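Local coordinates for glucose-6-phosphate isomerase (Thermus thermophilus, PDB 1ZZG), which probably catalyses the reversible isomerisation of glucose 6-phosphate to fructose 6-phosphate, a step shared by glycolysis and gluconeogenesis, at residues Leu298-Pro303 and Ala355-Arg360. Numbering follows the deposited sequence.
Sequences LFREGP and AEAGQR
Two helix C-termini meet here, the CA traces closest where Arg300 CA lies 5.3 Å from Ala357 CA. Helix 296-301 gives way at Gly302; helix 339-356 closes in a Schellman motif, with Gly358 at positive phi, shortly before the chain runs into strand 360-366. Each helix hands over to one of two neighbouring parallel strands, 306-313 and 360-366, in the mixed sheet of this phosphoglucose isomerase.

Gln359 bridges the two exits. Its CG stands anti to the carbonyl carbon and the chain bends at chi2 (-75°), bringing the amide NE2 between two backbone carbonyls. The bond from Gln359 NE2 to Phe299 O, 3.0 Å, is well formed: it reaches a lone pair and lies almost in the amide plane. Gln359 NE2 also donates to Pro303 O at 3.1 Å, but from above that carbonyl plane and along a more bent path. With both bonds made from one nitrogen, the amide is held in its rotation and the turn at Gly302 is tied to the second helix end. A leucine here would probably lose both bonds and leave two carbonyls without this donor.

On the other side of Ala357, whose CB packs 3.4 Å from Arg300 O, the bent Arg300 chain carries its guanidinium to Glu356. Arg300 NH1 also donates to Ala353 O, and its NE to Gly401 O of the second subunit, so the group joins the helix end to the dimer interface. In the salt bridge, Arg300 NH1 meets the anti lone pair of Glu356 OE1 at 3.0 Å, the guanidinium and carboxylate planes 52° apart.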
# COMPACT_ATOMS: atom_id res chain seq x y z
N LEU A 298 -9.04 1.92 14.66
CA LEU A 298 -8.30 3.04 15.25
C LEU A 298 -9.05 4.35 15.03
O LEU A 298 -9.10 5.20 15.92
CB LEU A 298 -6.91 3.15 14.64
CG LEU A 298 -6.17 4.47 14.92
CD1 LEU A 298 -5.68 4.49 16.36
CD2 LEU A 298 -4.99 4.61 13.97
N PHE A 299 -9.63 4.53 13.85
CA PHE A 299 -10.35 5.77 13.57
C PHE A 299 -11.59 5.89 14.46
O PHE A 299 -11.99 6.99 14.84
CB PHE A 299 -10.79 5.84 12.09
CG PHE A 299 -9.66 5.66 11.10
CD1 PHE A 299 -8.35 5.98 11.43
CD2 PHE A 299 -9.92 5.17 9.82
CE1 PHE A 299 -7.31 5.82 10.51
CE2 PHE A 299 -8.89 5.00 8.89
CZ PHE A 299 -7.59 5.32 9.24
N ARG A 300 -12.18 4.75 14.79
CA ARG A 300 -13.39 4.69 15.60
C ARG A 300 -13.19 4.92 17.10
O ARG A 300 -13.96 5.65 17.72
CB ARG A 300 -14.09 3.34 15.39
CG ARG A 300 -14.74 3.16 14.03
CD ARG A 300 -16.14 3.75 14.01
NE ARG A 300 -17.04 3.05 14.93
CZ ARG A 300 -18.15 3.57 15.44
NH1 ARG A 300 -18.52 4.80 15.11
NH2 ARG A 300 -18.89 2.86 16.29
N GLU A 301 -12.17 4.30 17.69
CA GLU A 301 -11.97 4.44 19.13
C GLU A 301 -10.63 5.04 19.54
O GLU A 301 -10.36 5.22 20.73
CB GLU A 301 -12.16 3.08 19.81
CG GLU A 301 -13.42 2.38 19.35
CD GLU A 301 -13.80 1.20 20.24
OE1 GLU A 301 -12.94 0.33 20.50
OE2 GLU A 301 -14.97 1.16 20.68
N GLY A 302 -9.80 5.35 18.55
CA GLY A 302 -8.51 5.94 18.85
C GLY A 302 -8.65 7.45 18.94
O GLY A 302 -9.75 7.98 18.85
N PRO A 303 -7.54 8.18 19.12
CA PRO A 303 -7.54 9.65 19.23
C PRO A 303 -8.25 10.36 18.07
O PRO A 303 -8.25 9.88 16.94
CB PRO A 303 -6.06 10.00 19.27
CG PRO A 303 -5.43 8.78 19.87
CD PRO A 303 -6.16 7.66 19.18
N ALA A 355 -18.08 9.45 11.32
CA ALA A 355 -18.63 10.69 11.84
C ALA A 355 -19.26 10.47 13.22
O ALA A 355 -19.14 11.31 14.11
CB ALA A 355 -19.66 11.26 10.87
N GLU A 356 -19.90 9.31 13.39
CA GLU A 356 -20.55 8.96 14.66
C GLU A 356 -19.50 8.87 15.77
O GLU A 356 -19.78 9.17 16.92
CB GLU A 356 -21.28 7.62 14.53
CG GLU A 356 -22.24 7.25 15.67
CD GLU A 356 -21.54 6.79 16.94
OE1 GLU A 356 -20.42 6.23 16.86
OE2 GLU A 356 -22.12 6.98 18.04
N ALA A 357 -18.29 8.47 15.39
CA ALA A 357 -17.20 8.34 16.35
C ALA A 357 -16.57 9.69 16.68
O ALA A 357 -15.66 9.78 17.51
CB ALA A 357 -16.13 7.39 15.80
N GLY A 358 -17.05 10.75 16.02
CA GLY A 358 -16.54 12.08 16.29
C GLY A 358 -15.38 12.57 15.43
O GLY A 358 -14.83 13.65 15.69
N GLN A 359 -14.99 11.79 14.42
CA GLN A 359 -13.89 12.17 13.55
C GLN A 359 -14.32 13.19 12.50
O GLN A 359 -15.45 13.16 12.02
CB GLN A 359 -13.30 10.94 12.84
CG GLN A 359 -12.59 9.94 13.75
CD GLN A 359 -11.22 10.42 14.20
OE1 GLN A 359 -10.90 11.60 14.10
NE2 GLN A 359 -10.42 9.50 14.72
N ARG A 360 -13.41 14.10 12.16
CA ARG A 360 -13.69 15.08 11.13
C ARG A 360 -13.54 14.34 9.80
O ARG A 360 -12.43 13.95 9.42
CB ARG A 360 -12.71 16.25 11.22
CG ARG A 360 -13.03 17.24 12.35
CD ARG A 360 -14.37 17.91 12.10
NE ARG A 360 -14.78 18.87 13.12
CZ ARG A 360 -14.28 20.09 13.26
NH1 ARG A 360 -13.34 20.53 12.43
NH2 ARG A 360 -14.73 20.88 14.22